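Local coordinates for protein carbonic anhydrase (Neosartorya fumigata, PDB 6LAC) that probably catalyses the reversible hydration of carbon dioxide to hydrogencarbonate, as a zinc-dependent beta-class carbonic anhydrase, at residues 37-42 with 166-171; 26-31 with 51-56. The protein carries 1 engineered substitution. All blocks are in the same frame, centred on the assembly; numbering follows the deposited sequence.

Contact 1 (37-42 with 166-171); sequences SGADEL and MVYDKA. Engineered in segment 37-42: Ala39 (natural residue Cys).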
loop_
_atom_site.group_PDB
_atom_site.type_symbol
_atom_site.label_atom_id
_atom_site.label_comp_id
_atom_site.label_asym_id
_atom_site.label_seq_id
_atom_site.Cartn_x
_atom_site.Cartn_y
_atom_site.Cartn_z
ATOM N N SER A 37 -4.924 8.030 -2.869
ATOM C CA SER A 37 -5.058 9.138 -1.895
ATOM C C SER A 37 -4.316 10.349 -2.475
ATOM O O SER A 37 -4.825 11.464 -2.389
ATOM C CB SER A 37 -4.605 8.699 -0.560
ATOM O OG SER A 37 -4.761 9.725 0.400
ATOM N N GLY A 38 -3.103 10.192 -2.987
ATOM C CA GLY A 38 -2.490 11.216 -3.879
ATOM C C GLY A 38 -2.176 12.511 -3.171
ATOM O O GLY A 38 -2.143 13.572 -3.895
ATOM N N ALA A 39 -1.895 12.535 -1.890
ATOM C CA ALA A 39 -1.667 13.814 -1.183
ATOM C C ALA A 39 -0.833 13.565 0.089
ATOM O O ALA A 39 0.186 12.871 -0.024
ATOM C CB ALA A 39 -3.006 14.471 -0.921
ATOM N N ASP A 40 -1.209 14.153 1.214
ATOM C CA ASP A 40 -0.371 14.121 2.437
ATOM C C ASP A 40 -1.143 13.438 3.558
ATOM O O ASP A 40 -1.103 13.896 4.713
ATOM C CB ASP A 40 0.069 15.546 2.813
ATOM C CG ASP A 40 0.817 16.266 1.724
ATOM O OD1 ASP A 40 1.573 15.603 0.993
ATOM O OD2 ASP A 40 0.675 17.481 1.661
ATOM N N GLU A 41 -1.856 12.344 3.281
ATOM C CA GLU A 41 -2.667 11.643 4.289
ATOM C C GLU A 41 -1.900 11.283 5.550
ATOM O O GLU A 41 -2.411 11.512 6.651
ATOM C CB GLU A 41 -3.195 10.379 3.632
ATOM C CG GLU A 41 -3.987 9.459 4.529
ATOM C CD GLU A 41 -4.387 8.247 3.728
ATOM O OE1 GLU A 41 -4.094 7.119 4.176
ATOM O OE2 GLU A 41 -5.068 8.429 2.725
ATOM N N LEU A 42 -0.675 10.807 5.455
ATOM C CA LEU A 42 0.039 10.375 6.677
ATOM C C LEU A 42 0.444 11.570 7.550
ATOM O O LEU A 42 0.685 11.340 8.750
ATOM C CB LEU A 42 1.258 9.523 6.327
ATOM C CG LEU A 42 0.990 8.251 5.516
ATOM C CD1 LEU A 42 2.258 7.446 5.298
ATOM C CD2 LEU A 42 -0.071 7.376 6.146
ATOM N N MET A 166 -11.118 6.397 9.904
ATOM C CA MET A 166 -11.064 7.851 9.726
ATOM C C MET A 166 -11.159 8.182 8.258
ATOM O O MET A 166 -11.045 7.301 7.397
ATOM C CB MET A 166 -9.824 8.434 10.330
ATOM C CG MET A 166 -8.620 7.933 9.709
ATOM S SD MET A 166 -7.136 8.906 10.112
ATOM C CE MET A 166 -7.356 10.403 9.146
ATOM N N VAL A 167 -11.412 9.455 7.980
ATOM C CA VAL A 167 -11.345 10.003 6.602
ATOM C C VAL A 167 -10.447 11.210 6.567
ATOM O O VAL A 167 -10.517 12.072 7.458
ATOM C CB VAL A 167 -12.723 10.350 6.078
ATOM C CG1 VAL A 167 -12.652 10.754 4.634
ATOM C CG2 VAL A 167 -13.716 9.261 6.306
ATOM N N TYR A 168 -9.580 11.246 5.586
ATOM C CA TYR A 168 -8.647 12.344 5.364
ATOM C C TYR A 168 -9.214 13.270 4.302
ATOM O O TYR A 168 -9.665 12.839 3.257
ATOM C CB TYR A 168 -7.330 11.761 4.921
ATOM C CG TYR A 168 -6.386 12.727 4.284
ATOM C CD1 TYR A 168 -5.880 13.805 4.965
ATOM C CD2 TYR A 168 -5.938 12.508 2.984
ATOM C CE1 TYR A 168 -5.006 14.710 4.335
ATOM C CE2 TYR A 168 -5.034 13.347 2.356
ATOM C CZ TYR A 168 -4.597 14.464 3.042
ATOM O OH TYR A 168 -3.680 15.311 2.422
ATOM N N ASP A 169 -9.154 14.569 4.613
ATOM C CA ASP A 169 -9.606 15.637 3.680
ATOM C C ASP A 169 -8.410 16.485 3.243
ATOM O O ASP A 169 -7.888 17.257 4.085
ATOM C CB ASP A 169 -10.631 16.505 4.413
ATOM C CG ASP A 169 -11.327 17.505 3.514
ATOM O OD1 ASP A 169 -10.668 17.998 2.574
ATOM O OD2 ASP A 169 -12.535 17.739 3.757
ATOM N N LYS A 170 -7.959 16.309 2.004
ATOM C CA LYS A 170 -6.744 16.999 1.516
ATOM C C LYS A 170 -7.040 18.501 1.351
ATOM O O LYS A 170 -6.071 19.217 1.196
ATOM C CB LYS A 170 -6.197 16.341 0.258
ATOM C CG LYS A 170 -7.092 16.406 -0.949
ATOM C CD LYS A 170 -6.454 15.802 -2.163
ATOM C CE LYS A 170 -7.375 15.664 -3.357
ATOM N NZ LYS A 170 -8.462 14.687 -3.151
ATOM N N ALA A 171 -8.292 18.916 1.380
ATOM C CA ALA A 171 -8.644 20.354 1.207
ATOM C C ALA A 171 -8.504 21.094 2.556
ATOM O O ALA A 171 -7.856 22.179 2.581
ATOM C CB ALA A 171 -9.987 20.487 0.533
HETATM O O HOH W 1 -7.151 12.608 -1.260
HETATM O O HOH W 2 -6.627 12.332 -4.462
#
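Cys34 ends strand 29-34 and Asp36 follows in the loop; both bind the zinc, and just past them residues 37-42 lie against the end of strand 162-169. Tyr168 is the centre of this contact. Its CG stands anti to the backbone N (chi1 163°), which puts the ring across the loop with the backbone of Glu41 over one face. The evidence for a CH-pi contact is the position of Glu41 CA, 3.5 Å from the Tyr168 ring centroid and only 10° off the ring normal. Lys170 N lies over the opposite face, so peptide backbone sandwiches the ring. At the tip, Asp40 N donates to Tyr168 OH at 3.0 Å, with a moderately bent N-H...O angle of 147°. Ala39, an engineered residue in place of the natural Cys, brings CB to the ring edge, 3.5 Å from Tyr168 OH. The same methyl also meets the lysine stem at Lys170 CB.

The Glu41 chain runs extended, and its CB lies 3.5 Å from Tyr168 CD2. At its end, Ser37 OG donates to Glu41 OE2 at 2.7 Å from above the carboxylate plane, while OE1 forms a salt bridge with Arg56 and probably accepts a hydrogen bond from Trp31 NE1. Water 1 bridges Ser37 O and Lys170 NZ, the latter 3.1 Å away. The Ser37 side chain is about 6 Å from the bound zinc ion and about 4 Å from the side chain of the ligand His89, which is consistent with Ser37, held through Glu41, belonging to the second shell of a beta-carbonic anhydrase metal site.

Contact 2 (26-31 with 51-56); sequences GQQVLW and EIFEYR
Leu30, Trp31, Phe53, Glu54 and Arg56 all hold CG anti to the backbone N, whereas Glu51 places its CG beside the N (chi1 -68°) and then runs extended, back toward Gly26. There Gly26 N donates to Glu51 OE2 at 2.8 Å, arriving from well above the carboxylate plane. Arg22 forms a salt bridge with the same oxygen, and water 3 joins Glu51 OE1 to Gln27 N.

From here the backbones pair as parallel strands, in the register Val29-Ile52, Leu30-Phe53 and Trp31-Glu54. The bonds switch direction as parallel geometry requires: Val29 N to Glu51 O, Phe53 N to Val29 O, Trp31 N to Phe53 O and Tyr55 N to Trp31 O, each 2.9 Å long. The middle two are the straightest, with N-H...O angles of 169°. On one face of the sheet Leu30 CD1 packs 3.9 Å from Phe53 CD2 and reaches on to Tyr55 CB, near helix 66-77. On the other, Trp31 CB touches Ile52 CG2 at 3.8 Å.

A bend at chi3 (-65°) turns the Arg56 guanidinium back along its own strand, side by side with the indole; Arg56 NH2 stands 3.9 Å from Trp31 CD1. NE and NH2 of Arg56 grip Glu54 OE2 side-on in a salt bridge, at 2.8 Å each and in the guanidinium plane, and Glu41 is a further carboxylate partner of the arginine. Glu54 and Arg56 also form backbone hydrogen bonds with the second subunit. Two donors on one buried oxygen would favour an ionised Glu54, and the shared arginine probably balances both carboxylates beside the subunit interface.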
loop_
_atom_site.group_PDB
_atom_site.type_symbol
_atom_site.label_atom_id
_atom_site.label_comp_id
_atom_site.label_asym_id
_atom_site.label_seq_id
_atom_site.Cartn_x
_atom_site.Cartn_y
_atom_site.Cartn_z
ATOM N N GLY A 26 6.175 4.737 20.294
ATOM C CA GLY A 26 7.125 3.671 19.933
ATOM C C GLY A 26 6.475 2.364 19.503
ATOM O O GLY A 26 7.199 1.383 19.459
ATOM N N GLN A 27 5.159 2.302 19.295
ATOM C CA GLN A 27 4.464 1.057 18.860
ATOM C C GLN A 27 4.249 1.166 17.355
ATOM O O GLN A 27 4.544 2.231 16.806
ATOM C CB GLN A 27 3.133 0.872 19.586
ATOM C CG GLN A 27 3.223 1.151 21.087
ATOM C CD GLN A 27 4.268 0.306 21.767
ATOM O OE1 GLN A 27 5.206 0.824 22.394
ATOM N NE2 GLN A 27 4.158 -1.000 21.578
ATOM N N GLN A 28 3.926 0.070 16.704
ATOM C CA GLN A 28 3.561 0.128 15.274
ATOM C C GLN A 28 2.061 0.059 15.146
ATOM O O GLN A 28 1.384 -0.631 15.880
ATOM C CB GLN A 28 4.246 -0.970 14.500
ATOM C CG GLN A 28 5.653 -0.570 14.085
ATOM C CD GLN A 28 6.281 -1.728 13.370
ATOM O OE1 GLN A 28 6.477 -2.786 13.974
ATOM N NE2 GLN A 28 6.485 -1.578 12.073
ATOM N N VAL A 29 1.550 0.787 14.152
ATOM C CA VAL A 29 0.110 0.814 13.819
ATOM C C VAL A 29 -0.035 0.337 12.381
ATOM O O VAL A 29 0.704 0.849 11.500
ATOM C CB VAL A 29 -0.456 2.233 14.007
ATOM C CG1 VAL A 29 -1.894 2.299 13.563
ATOM C CG2 VAL A 29 -0.238 2.731 15.452
ATOM N N LEU A 30 -0.948 -0.586 12.131
ATOM C CA LEU A 30 -1.257 -0.985 10.732
ATOM C C LEU A 30 -2.185 0.082 10.192
ATOM O O LEU A 30 -3.326 0.252 10.672
ATOM C CB LEU A 30 -1.899 -2.362 10.714
ATOM C CG LEU A 30 -2.532 -2.783 9.383
ATOM C CD1 LEU A 30 -1.518 -2.783 8.235
ATOM C CD2 LEU A 30 -3.190 -4.113 9.510
ATOM N N TRP A 31 -1.713 0.797 9.175
ATOM C CA TRP A 31 -2.432 1.914 8.518
ATOM C C TRP A 31 -2.915 1.403 7.176
ATOM O O TRP A 31 -2.028 1.124 6.323
ATOM C CB TRP A 31 -1.533 3.124 8.384
ATOM C CG TRP A 31 -2.248 4.344 7.920
ATOM C CD1 TRP A 31 -2.561 4.730 6.648
ATOM C CD2 TRP A 31 -2.764 5.359 8.780
ATOM N NE1 TRP A 31 -3.278 5.893 6.676
ATOM C CE2 TRP A 31 -3.401 6.315 7.967
ATOM C CE3 TRP A 31 -2.779 5.542 10.159
ATOM C CZ2 TRP A 31 -4.034 7.451 8.511
ATOM C CZ3 TRP A 31 -3.386 6.653 10.679
ATOM C CH2 TRP A 31 -3.996 7.583 9.875
ATOM N N GLU A 51 6.470 4.604 13.084
ATOM C CA GLU A 51 5.412 3.872 13.805
ATOM C C GLU A 51 4.350 3.372 12.823
ATOM O O GLU A 51 3.332 2.830 13.234
ATOM C CB GLU A 51 4.791 4.765 14.878
ATOM C CG GLU A 51 5.782 5.054 16.006
ATOM C CD GLU A 51 5.193 5.850 17.154
ATOM O OE1 GLU A 51 3.971 6.044 17.275
ATOM O OE2 GLU A 51 6.051 6.341 17.957
ATOM N N ILE A 52 4.495 3.668 11.544
ATOM C CA ILE A 52 3.466 3.310 10.542
ATOM C C ILE A 52 3.907 2.040 9.805
ATOM O O ILE A 52 4.987 2.012 9.242
ATOM C CB ILE A 52 3.181 4.473 9.578
ATOM C CG1 ILE A 52 2.749 5.760 10.322
ATOM C CG2 ILE A 52 2.136 4.063 8.525
ATOM C CD1 ILE A 52 2.563 6.997 9.418
ATOM N N PHE A 53 3.050 1.044 9.798
ATOM C CA PHE A 53 3.193 -0.151 8.967
ATOM C C PHE A 53 2.039 -0.026 7.981
ATOM O O PHE A 53 0.878 -0.174 8.357
ATOM C CB PHE A 53 3.150 -1.394 9.863
ATOM C CG PHE A 53 3.317 -2.661 9.083
ATOM C CD1 PHE A 53 4.567 -3.033 8.638
ATOM C CD2 PHE A 53 2.232 -3.470 8.810
ATOM C CE1 PHE A 53 4.699 -4.184 7.885
ATOM C CE2 PHE A 53 2.383 -4.614 8.025
ATOM C CZ PHE A 53 3.620 -4.953 7.577
ATOM N N GLU A 54 2.359 0.324 6.737
ATOM C CA GLU A 54 1.352 0.865 5.805
ATOM C C GLU A 54 0.950 -0.196 4.791
ATOM O O GLU A 54 1.851 -0.673 4.047
ATOM C CB GLU A 54 1.949 2.106 5.170
ATOM C CG GLU A 54 1.003 2.833 4.239
ATOM C CD GLU A 54 1.583 4.109 3.630
ATOM O OE1 GLU A 54 2.808 4.267 3.691
ATOM O OE2 GLU A 54 0.802 4.879 3.033
ATOM N N TYR A 55 -0.336 -0.460 4.661
ATOM C CA TYR A 55 -0.878 -1.296 3.583
ATOM C C TYR A 55 -1.754 -0.374 2.772
ATOM O O TYR A 55 -2.745 0.179 3.272
ATOM C CB TYR A 55 -1.680 -2.488 4.136
ATOM C CG TYR A 55 -2.187 -3.402 3.042
ATOM C CD1 TYR A 55 -1.274 -4.025 2.192
ATOM C CD2 TYR A 55 -3.522 -3.575 2.770
ATOM C CE1 TYR A 55 -1.660 -4.810 1.115
ATOM C CE2 TYR A 55 -3.925 -4.370 1.694
ATOM C CZ TYR A 55 -2.992 -4.964 0.861
ATOM O OH TYR A 55 -3.299 -5.672 -0.289
ATOM N N ARG A 56 -1.373 -0.131 1.523
ATOM C CA ARG A 56 -2.101 0.835 0.671
ATOM C C ARG A 56 -2.619 0.116 -0.541
ATOM O O ARG A 56 -1.826 -0.441 -1.311
ATOM C CB ARG A 56 -1.262 2.056 0.366
ATOM C CG ARG A 56 -2.094 3.139 -0.311
ATOM C CD ARG A 56 -1.367 4.462 -0.235
ATOM N NE ARG A 56 -1.203 4.991 1.119
ATOM C CZ ARG A 56 -2.075 5.715 1.806
ATOM N NH1 ARG A 56 -3.237 6.052 1.303
ATOM N NH2 ARG A 56 -1.763 6.054 3.049
HETATM O O HOH W 3 2.892 4.268 19.058
HETATM O O HOH W 4 6.699 -0.061 9.780
#

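Reading from the N terminus, the segments come in the order 26-31, 37-42, 51-56 and 166-171, so the two contacts alternate and cross. Contact 2 closes a short loop by pairing strand 29-34 with strand 52-57. Contact 1 starts within that loop and closes a much longer one, bringing 37-42 onto strand 162-169, which strand 83-89 separates from strand 29-34 in the same sheet. Their centres are 16 Å apart, yet side chains meet between them: Met166 SD lies 3.4 Å from Trp31 CH2, and Ser37 CB lies 3.5 Å from Arg56 NH1. Together they tie the loop beyond the zinc ligands Cys34 and Asp36 to strands 29-34, 52-57 and 162-169.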